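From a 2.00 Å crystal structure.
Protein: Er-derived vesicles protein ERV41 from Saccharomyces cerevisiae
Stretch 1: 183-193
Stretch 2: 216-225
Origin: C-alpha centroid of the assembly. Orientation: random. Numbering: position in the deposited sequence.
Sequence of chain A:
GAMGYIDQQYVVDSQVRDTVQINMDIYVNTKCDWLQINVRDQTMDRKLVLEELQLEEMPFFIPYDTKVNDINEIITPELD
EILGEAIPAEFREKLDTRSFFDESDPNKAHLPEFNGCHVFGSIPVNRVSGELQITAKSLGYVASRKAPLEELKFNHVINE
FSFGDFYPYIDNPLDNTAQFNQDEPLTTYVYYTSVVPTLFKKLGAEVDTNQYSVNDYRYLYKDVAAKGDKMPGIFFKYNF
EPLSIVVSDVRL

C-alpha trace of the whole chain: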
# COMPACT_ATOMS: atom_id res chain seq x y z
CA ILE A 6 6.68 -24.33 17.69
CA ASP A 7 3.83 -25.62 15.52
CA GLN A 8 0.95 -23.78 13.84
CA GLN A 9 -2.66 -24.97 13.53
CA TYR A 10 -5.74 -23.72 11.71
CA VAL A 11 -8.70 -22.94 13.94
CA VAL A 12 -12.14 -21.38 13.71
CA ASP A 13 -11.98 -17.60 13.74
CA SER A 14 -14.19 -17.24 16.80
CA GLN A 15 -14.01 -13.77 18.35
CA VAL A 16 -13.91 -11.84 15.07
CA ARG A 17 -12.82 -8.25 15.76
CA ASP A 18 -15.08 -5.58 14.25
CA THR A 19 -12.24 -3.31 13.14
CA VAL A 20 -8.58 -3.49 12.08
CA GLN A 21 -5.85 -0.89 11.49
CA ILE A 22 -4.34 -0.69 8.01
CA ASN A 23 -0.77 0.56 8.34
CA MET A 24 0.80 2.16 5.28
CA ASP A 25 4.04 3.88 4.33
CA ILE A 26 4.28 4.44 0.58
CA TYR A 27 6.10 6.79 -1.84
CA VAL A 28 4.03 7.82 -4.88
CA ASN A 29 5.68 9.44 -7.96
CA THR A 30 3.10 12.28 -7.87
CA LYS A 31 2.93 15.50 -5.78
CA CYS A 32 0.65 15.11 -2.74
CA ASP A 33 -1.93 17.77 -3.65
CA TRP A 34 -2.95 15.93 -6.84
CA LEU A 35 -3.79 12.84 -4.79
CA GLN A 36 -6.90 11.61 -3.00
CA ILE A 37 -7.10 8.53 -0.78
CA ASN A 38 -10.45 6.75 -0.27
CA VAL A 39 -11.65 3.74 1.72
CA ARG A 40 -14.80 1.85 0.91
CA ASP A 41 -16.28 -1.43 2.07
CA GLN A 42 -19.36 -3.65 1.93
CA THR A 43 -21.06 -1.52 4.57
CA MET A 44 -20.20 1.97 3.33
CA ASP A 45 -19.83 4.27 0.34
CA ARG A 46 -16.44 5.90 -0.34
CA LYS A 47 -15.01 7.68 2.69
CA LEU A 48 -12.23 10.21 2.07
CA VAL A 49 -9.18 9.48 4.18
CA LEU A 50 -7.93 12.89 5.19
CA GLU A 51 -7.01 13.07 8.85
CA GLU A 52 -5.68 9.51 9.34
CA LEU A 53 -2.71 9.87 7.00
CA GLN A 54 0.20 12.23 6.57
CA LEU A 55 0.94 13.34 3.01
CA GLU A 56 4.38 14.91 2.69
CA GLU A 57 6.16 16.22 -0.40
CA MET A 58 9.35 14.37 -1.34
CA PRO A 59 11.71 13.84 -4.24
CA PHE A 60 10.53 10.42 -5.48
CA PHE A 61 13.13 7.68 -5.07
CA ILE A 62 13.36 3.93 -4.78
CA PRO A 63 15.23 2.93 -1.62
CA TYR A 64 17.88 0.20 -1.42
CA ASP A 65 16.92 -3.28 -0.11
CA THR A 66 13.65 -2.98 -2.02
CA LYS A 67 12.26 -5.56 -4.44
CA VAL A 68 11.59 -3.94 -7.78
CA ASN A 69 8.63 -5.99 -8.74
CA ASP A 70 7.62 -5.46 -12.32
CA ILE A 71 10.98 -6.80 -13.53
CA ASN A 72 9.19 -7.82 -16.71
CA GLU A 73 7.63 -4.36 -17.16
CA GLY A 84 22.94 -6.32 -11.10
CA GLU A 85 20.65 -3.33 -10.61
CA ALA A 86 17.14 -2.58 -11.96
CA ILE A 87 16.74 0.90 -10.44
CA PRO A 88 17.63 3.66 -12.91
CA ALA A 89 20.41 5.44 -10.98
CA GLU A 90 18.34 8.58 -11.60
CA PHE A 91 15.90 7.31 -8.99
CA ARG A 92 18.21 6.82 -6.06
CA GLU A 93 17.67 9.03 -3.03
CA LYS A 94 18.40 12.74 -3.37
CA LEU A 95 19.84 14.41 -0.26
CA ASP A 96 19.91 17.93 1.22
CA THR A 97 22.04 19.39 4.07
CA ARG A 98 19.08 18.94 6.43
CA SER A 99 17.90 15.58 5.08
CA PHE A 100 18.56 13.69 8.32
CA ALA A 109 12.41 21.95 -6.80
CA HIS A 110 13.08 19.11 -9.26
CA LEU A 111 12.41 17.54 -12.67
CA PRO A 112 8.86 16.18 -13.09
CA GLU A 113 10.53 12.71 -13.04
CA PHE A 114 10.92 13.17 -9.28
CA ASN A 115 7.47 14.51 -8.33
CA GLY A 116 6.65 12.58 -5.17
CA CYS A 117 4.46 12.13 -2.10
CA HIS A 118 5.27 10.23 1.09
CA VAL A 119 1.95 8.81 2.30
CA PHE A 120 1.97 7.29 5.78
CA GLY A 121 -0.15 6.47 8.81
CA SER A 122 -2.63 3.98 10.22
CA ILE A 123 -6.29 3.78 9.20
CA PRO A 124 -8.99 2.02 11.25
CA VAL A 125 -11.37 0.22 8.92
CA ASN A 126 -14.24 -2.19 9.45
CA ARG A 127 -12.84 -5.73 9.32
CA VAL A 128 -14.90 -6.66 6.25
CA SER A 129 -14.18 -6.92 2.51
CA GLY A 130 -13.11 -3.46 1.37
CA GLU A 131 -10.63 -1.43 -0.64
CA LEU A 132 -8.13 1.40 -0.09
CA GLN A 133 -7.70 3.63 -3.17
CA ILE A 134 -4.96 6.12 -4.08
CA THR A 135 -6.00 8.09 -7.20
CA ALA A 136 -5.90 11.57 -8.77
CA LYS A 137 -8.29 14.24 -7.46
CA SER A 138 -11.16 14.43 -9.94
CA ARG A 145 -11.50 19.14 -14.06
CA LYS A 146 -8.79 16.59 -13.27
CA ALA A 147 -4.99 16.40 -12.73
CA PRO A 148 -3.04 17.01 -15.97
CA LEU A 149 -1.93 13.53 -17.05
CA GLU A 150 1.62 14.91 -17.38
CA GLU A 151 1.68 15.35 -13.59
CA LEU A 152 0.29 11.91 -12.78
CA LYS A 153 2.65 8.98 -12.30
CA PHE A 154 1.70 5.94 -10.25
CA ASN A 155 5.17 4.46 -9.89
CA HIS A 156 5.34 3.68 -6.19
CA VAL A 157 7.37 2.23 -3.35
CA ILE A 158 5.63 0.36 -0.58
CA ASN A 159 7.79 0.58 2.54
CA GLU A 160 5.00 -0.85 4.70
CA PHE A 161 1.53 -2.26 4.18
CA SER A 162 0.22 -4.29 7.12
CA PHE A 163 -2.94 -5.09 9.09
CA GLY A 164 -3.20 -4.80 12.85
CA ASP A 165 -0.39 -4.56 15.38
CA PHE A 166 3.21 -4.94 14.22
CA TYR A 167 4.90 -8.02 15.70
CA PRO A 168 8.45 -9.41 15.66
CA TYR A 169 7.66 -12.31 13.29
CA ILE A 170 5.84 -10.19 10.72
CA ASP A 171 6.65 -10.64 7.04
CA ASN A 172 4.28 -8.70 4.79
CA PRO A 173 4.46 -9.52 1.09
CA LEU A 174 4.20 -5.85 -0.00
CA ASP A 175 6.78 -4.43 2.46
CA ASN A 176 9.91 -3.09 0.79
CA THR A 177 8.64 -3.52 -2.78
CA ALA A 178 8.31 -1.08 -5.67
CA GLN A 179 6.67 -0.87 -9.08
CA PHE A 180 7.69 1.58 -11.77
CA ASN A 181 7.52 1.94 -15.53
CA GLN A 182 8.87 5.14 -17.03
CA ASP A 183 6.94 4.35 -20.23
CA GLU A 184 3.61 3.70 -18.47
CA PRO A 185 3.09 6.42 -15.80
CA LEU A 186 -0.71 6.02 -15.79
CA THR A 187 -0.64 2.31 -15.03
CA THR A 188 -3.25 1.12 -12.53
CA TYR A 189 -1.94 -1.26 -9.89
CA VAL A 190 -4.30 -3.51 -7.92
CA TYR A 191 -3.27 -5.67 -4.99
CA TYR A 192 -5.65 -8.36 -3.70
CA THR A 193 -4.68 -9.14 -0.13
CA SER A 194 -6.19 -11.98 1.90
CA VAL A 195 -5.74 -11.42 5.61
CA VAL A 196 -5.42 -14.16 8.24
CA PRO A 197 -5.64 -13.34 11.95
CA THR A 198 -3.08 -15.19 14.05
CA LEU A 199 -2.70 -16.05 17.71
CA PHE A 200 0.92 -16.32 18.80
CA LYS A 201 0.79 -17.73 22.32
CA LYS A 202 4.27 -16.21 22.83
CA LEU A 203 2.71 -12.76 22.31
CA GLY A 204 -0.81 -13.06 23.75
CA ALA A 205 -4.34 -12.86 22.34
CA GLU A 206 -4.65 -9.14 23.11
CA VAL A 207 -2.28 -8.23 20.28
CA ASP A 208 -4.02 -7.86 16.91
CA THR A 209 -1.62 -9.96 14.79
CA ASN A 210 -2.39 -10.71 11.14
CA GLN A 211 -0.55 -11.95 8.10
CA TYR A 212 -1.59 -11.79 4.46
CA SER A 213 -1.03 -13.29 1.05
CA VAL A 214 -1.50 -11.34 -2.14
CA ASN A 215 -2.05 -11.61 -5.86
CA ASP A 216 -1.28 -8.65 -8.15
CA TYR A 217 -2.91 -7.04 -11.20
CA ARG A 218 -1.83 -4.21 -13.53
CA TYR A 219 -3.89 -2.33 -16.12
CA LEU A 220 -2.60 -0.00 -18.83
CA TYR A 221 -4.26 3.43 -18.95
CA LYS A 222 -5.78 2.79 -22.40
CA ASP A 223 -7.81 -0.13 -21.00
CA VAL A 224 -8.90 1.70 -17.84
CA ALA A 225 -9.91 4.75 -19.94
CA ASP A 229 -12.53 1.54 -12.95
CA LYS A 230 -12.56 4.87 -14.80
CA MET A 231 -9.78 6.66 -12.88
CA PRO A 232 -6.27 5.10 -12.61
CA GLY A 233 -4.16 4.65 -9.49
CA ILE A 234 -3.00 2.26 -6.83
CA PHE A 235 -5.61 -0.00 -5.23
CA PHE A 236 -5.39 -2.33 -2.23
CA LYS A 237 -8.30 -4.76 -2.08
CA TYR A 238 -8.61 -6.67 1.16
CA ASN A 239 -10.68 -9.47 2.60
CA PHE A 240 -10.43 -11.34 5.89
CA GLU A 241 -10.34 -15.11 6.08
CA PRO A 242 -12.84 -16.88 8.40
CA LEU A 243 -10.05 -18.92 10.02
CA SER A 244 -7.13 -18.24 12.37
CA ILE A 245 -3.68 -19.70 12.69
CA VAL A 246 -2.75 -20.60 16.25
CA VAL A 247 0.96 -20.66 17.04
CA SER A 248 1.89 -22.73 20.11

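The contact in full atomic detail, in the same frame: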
# COMPACT_ATOMS: atom_id res chain seq x y z
N ASP A 183 7.72 4.28 -19.00
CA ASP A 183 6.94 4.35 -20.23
C ASP A 183 5.42 4.26 -19.97
O ASP A 183 4.63 4.63 -20.83
CB ASP A 183 7.38 3.25 -21.20
CG ASP A 183 8.82 3.44 -21.67
OD1 ASP A 183 9.29 4.60 -21.71
OD2 ASP A 183 9.47 2.43 -22.01
N GLU A 184 5.03 3.78 -18.80
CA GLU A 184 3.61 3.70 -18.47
C GLU A 184 3.29 4.35 -17.13
O GLU A 184 2.98 3.65 -16.16
CB GLU A 184 3.13 2.24 -18.47
CG GLU A 184 3.34 1.48 -19.79
CD GLU A 184 2.53 2.03 -20.95
OE1 GLU A 184 1.49 2.68 -20.70
OE2 GLU A 184 2.92 1.81 -22.12
N PRO A 185 3.37 5.70 -17.06
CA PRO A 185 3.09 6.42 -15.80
C PRO A 185 1.67 6.24 -15.29
O PRO A 185 1.46 6.29 -14.07
CB PRO A 185 3.32 7.90 -16.17
CG PRO A 185 3.21 7.96 -17.68
CD PRO A 185 3.75 6.62 -18.15
N LEU A 186 0.70 6.08 -16.19
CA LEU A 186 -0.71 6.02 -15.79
C LEU A 186 -1.22 4.59 -15.59
O LEU A 186 -2.42 4.32 -15.67
CB LEU A 186 -1.57 6.75 -16.81
CG LEU A 186 -1.24 8.24 -16.86
CD1 LEU A 186 -1.94 8.94 -18.03
CD2 LEU A 186 -1.67 8.84 -15.55
N THR A 187 -0.29 3.69 -15.34
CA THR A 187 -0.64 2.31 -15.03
C THR A 187 -1.44 2.24 -13.73
O THR A 187 -1.14 2.95 -12.77
CB THR A 187 0.62 1.44 -14.96
OG1 THR A 187 1.18 1.37 -16.28
CG2 THR A 187 0.31 0.02 -14.46
N THR A 188 -2.47 1.40 -13.73
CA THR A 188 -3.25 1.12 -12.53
C THR A 188 -2.74 -0.17 -11.90
O THR A 188 -2.64 -1.21 -12.57
CB THR A 188 -4.72 0.93 -12.90
OG1 THR A 188 -5.29 2.21 -13.22
CG2 THR A 188 -5.49 0.30 -11.74
N TYR A 189 -2.42 -0.10 -10.61
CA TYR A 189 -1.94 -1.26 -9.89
C TYR A 189 -2.99 -1.69 -8.87
O TYR A 189 -3.50 -0.87 -8.09
CB TYR A 189 -0.63 -0.91 -9.17
CG TYR A 189 0.48 -0.44 -10.10
CD1 TYR A 189 0.62 0.90 -10.43
CD2 TYR A 189 1.41 -1.35 -10.63
CE1 TYR A 189 1.64 1.33 -11.27
CE2 TYR A 189 2.43 -0.93 -11.46
CZ TYR A 189 2.54 0.41 -11.78
OH TYR A 189 3.55 0.83 -12.62
N VAL A 190 -3.31 -2.99 -8.86
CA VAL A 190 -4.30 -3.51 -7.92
C VAL A 190 -3.69 -4.66 -7.15
O VAL A 190 -3.18 -5.61 -7.75
CB VAL A 190 -5.57 -3.99 -8.64
CG1 VAL A 190 -6.65 -4.38 -7.61
CG2 VAL A 190 -6.12 -2.89 -9.56
N TYR A 191 -3.72 -4.57 -5.82
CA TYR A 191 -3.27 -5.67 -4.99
C TYR A 191 -4.46 -6.30 -4.28
O TYR A 191 -5.24 -5.60 -3.60
CB TYR A 191 -2.27 -5.17 -3.97
CG TYR A 191 -1.03 -4.50 -4.53
CD1 TYR A 191 0.08 -5.25 -4.92
CD2 TYR A 191 -0.95 -3.12 -4.64
CE1 TYR A 191 1.24 -4.64 -5.42
CE2 TYR A 191 0.20 -2.50 -5.13
CZ TYR A 191 1.30 -3.27 -5.51
OH TYR A 191 2.44 -2.66 -6.00
N TYR A 192 -4.61 -7.62 -4.42
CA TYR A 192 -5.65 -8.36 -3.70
C TYR A 192 -5.05 -9.09 -2.53
O TYR A 192 -4.37 -10.11 -2.70
CB TYR A 192 -6.31 -9.37 -4.63
CG TYR A 192 -7.15 -8.74 -5.71
CD1 TYR A 192 -6.58 -8.36 -6.92
CD2 TYR A 192 -8.51 -8.51 -5.52
CE1 TYR A 192 -7.35 -7.77 -7.92
CE2 TYR A 192 -9.28 -7.92 -6.51
CZ TYR A 192 -8.69 -7.56 -7.70
OH TYR A 192 -9.45 -6.97 -8.69
N THR A 193 -5.32 -8.60 -1.33
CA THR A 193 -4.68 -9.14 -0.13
C THR A 193 -5.69 -9.95 0.67
O THR A 193 -6.83 -9.50 0.86
CB THR A 193 -4.11 -8.03 0.77
OG1 THR A 193 -5.17 -7.18 1.24
CG2 THR A 193 -3.05 -7.22 0.01
N ASP A 216 -1.52 -10.01 -7.63
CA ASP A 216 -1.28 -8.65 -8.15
C ASP A 216 -1.82 -8.50 -9.56
O ASP A 216 -1.63 -9.38 -10.40
CB ASP A 216 0.22 -8.37 -8.28
CG ASP A 216 0.95 -8.35 -6.96
OD1 ASP A 216 0.32 -8.57 -5.91
OD2 ASP A 216 2.17 -8.12 -7.01
N TYR A 217 -2.44 -7.35 -9.84
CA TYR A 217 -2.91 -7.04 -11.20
C TYR A 217 -2.38 -5.68 -11.65
O TYR A 217 -2.09 -4.81 -10.82
CB TYR A 217 -4.45 -7.04 -11.25
CG TYR A 217 -5.08 -8.42 -11.30
CD1 TYR A 217 -5.15 -9.23 -10.17
CD2 TYR A 217 -5.63 -8.90 -12.49
CE1 TYR A 217 -5.74 -10.50 -10.22
CE2 TYR A 217 -6.23 -10.16 -12.55
CZ TYR A 217 -6.28 -10.94 -11.41
OH TYR A 217 -6.87 -12.20 -11.48
N ARG A 218 -2.23 -5.50 -12.96
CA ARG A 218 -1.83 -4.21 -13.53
C ARG A 218 -2.70 -3.95 -14.74
O ARG A 218 -3.02 -4.89 -15.47
CB ARG A 218 -0.37 -4.23 -13.97
CG ARG A 218 0.61 -3.93 -12.87
CD ARG A 218 2.03 -3.90 -13.41
NE ARG A 218 2.41 -5.17 -13.99
CZ ARG A 218 2.71 -6.26 -13.28
NH1 ARG A 218 2.67 -6.22 -11.95
NH2 ARG A 218 3.05 -7.38 -13.90
N TYR A 219 -3.09 -2.70 -14.94
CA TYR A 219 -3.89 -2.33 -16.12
C TYR A 219 -3.30 -1.10 -16.77
O TYR A 219 -3.03 -0.10 -16.10
CB TYR A 219 -5.35 -2.04 -15.72
CG TYR A 219 -6.06 -3.21 -15.08
CD1 TYR A 219 -6.63 -4.21 -15.87
CD2 TYR A 219 -6.16 -3.32 -13.71
CE1 TYR A 219 -7.27 -5.30 -15.29
CE2 TYR A 219 -6.80 -4.41 -13.11
CZ TYR A 219 -7.35 -5.39 -13.91
OH TYR A 219 -8.00 -6.47 -13.34
N LEU A 220 -3.11 -1.15 -18.09
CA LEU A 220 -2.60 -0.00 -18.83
C LEU A 220 -3.68 1.07 -18.88
O LEU A 220 -4.87 0.73 -18.86
CB LEU A 220 -2.22 -0.40 -20.25
CG LEU A 220 -1.19 -1.52 -20.47
CD1 LEU A 220 -0.01 -1.36 -19.53
CD2 LEU A 220 -1.81 -2.91 -20.35
N TYR A 221 -3.29 2.34 -18.95
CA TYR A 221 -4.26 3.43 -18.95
C TYR A 221 -5.31 3.32 -20.06
O TYR A 221 -6.50 3.62 -19.83
CB TYR A 221 -3.57 4.80 -19.02
CG TYR A 221 -4.55 5.96 -19.05
CD1 TYR A 221 -5.33 6.25 -17.93
CD2 TYR A 221 -4.70 6.75 -20.18
CE1 TYR A 221 -6.23 7.29 -17.94
CE2 TYR A 221 -5.61 7.81 -20.20
CZ TYR A 221 -6.36 8.07 -19.06
OH TYR A 221 -7.26 9.11 -19.05
N LYS A 222 -4.88 2.88 -21.24
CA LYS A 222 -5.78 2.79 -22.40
C LYS A 222 -6.97 1.85 -22.14
O LYS A 222 -8.07 2.07 -22.66
CB LYS A 222 -5.01 2.36 -23.66
CG LYS A 222 -4.28 1.02 -23.54
CD LYS A 222 -3.65 0.61 -24.87
CE LYS A 222 -3.05 -0.79 -24.78
NZ LYS A 222 -4.05 -1.80 -24.32
N ASP A 223 -6.76 0.83 -21.32
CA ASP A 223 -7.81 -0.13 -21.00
C ASP A 223 -8.75 0.42 -19.93
O ASP A 223 -9.98 0.31 -20.04
CB ASP A 223 -7.18 -1.46 -20.56
CG ASP A 223 -6.41 -2.13 -21.68
OD1 ASP A 223 -6.90 -2.13 -22.82
OD2 ASP A 223 -5.30 -2.65 -21.41
N VAL A 224 -8.15 1.04 -18.91
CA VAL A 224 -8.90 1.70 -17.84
C VAL A 224 -9.75 2.88 -18.37
O VAL A 224 -10.91 3.05 -17.97
CB VAL A 224 -7.94 2.14 -16.69
CG1 VAL A 224 -8.47 3.35 -15.94
CG2 VAL A 224 -7.69 0.97 -15.74
N ALA A 225 -9.18 3.67 -19.28
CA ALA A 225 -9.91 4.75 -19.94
C ALA A 225 -11.18 4.24 -20.64
O ALA A 225 -12.16 4.97 -20.77
CB ALA A 225 -9.01 5.48 -20.93
O HOH W 1 -0.44 2.69 -18.63
O HOH W 2 -4.65 2.82 -15.66

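Antiparallel strands illustrate a simple division: the backbone sets the register, and the alternation of side chains then decides which residues meet. In ERV41 the strand 188-193 runs against the strand 216-219 with their directions 162° apart, and two hydrogen-bonded pairs fix the alignment. Thr188 N donates to Tyr219 O at 2.9 Å and Tyr219 N returns a bond to Thr188 O at 2.8 Å; two residues along, Val190 N to Tyr217 O (2.9 Å) and Tyr217 N to Val190 O (2.8 Å) repeat the motif. Between them lies the non-hydrogen-bonded pair of Tyr189 and Arg218, whose CA atoms are 4.7 Å apart. Here the CA of Arg218 approaches Thr188 O at 3.3 Å, a CA-H...O contact that supplements the stronger amide bonds.

Tyr219, Thr188 and Tyr217 cover the most surface, and all three project from the same face of the sheet, together with Val190. Tyr219 is the centre of this group. Its CB lies 4.1 Å from the CB of its cross-strand partner Thr188, while its ring reaches diagonally to Val190, where CE2 of Tyr219 meets CG2 of Val190 at 3.9 Å. CG2 of Thr188 and CG2 of Val190 both lie at the edge of the Tyr219 ring, near its plane. Thr188 has a further neighbour in the helix that follows the second strand: its OG1 is 3.7 Å from CG2 of Val224.

Tyr217 pairs directly with Val190, CB to CB at 4.2 Å, but its ring also finds that of Tyr192. CD1 of Tyr217 and CE1 of Tyr192 are 3.5 Å apart, and the ring planes, inclined at 74°, give an oblique aromatic contact.

The other face follows the same register with different chemistry. The aliphatic CG of Arg218 packs 3.5 Å from CD2 of Tyr189, and OD1 of Asp216 sits at the edge of the Tyr191 ring, 3.5 Å from CD1 of Tyr191, where the ring hydrogens carry partial positive charge.

Beyond the strands, side chains and water extend the contact. The type I turn from Glu184 to Thr187 places Leu186 beside Tyr221, its CD1 4.1 Å from the centroid of the Tyr221 ring and over one face, a CH-pi contact. One water donates to Glu184 OE1 and Thr187 OG1 and accepts from Tyr221 N, linking the turn to the start of the helix. A second donates to Leu186 O and, weakly, to Tyr219 O, and hydrogen-bonds with Thr188 OG1.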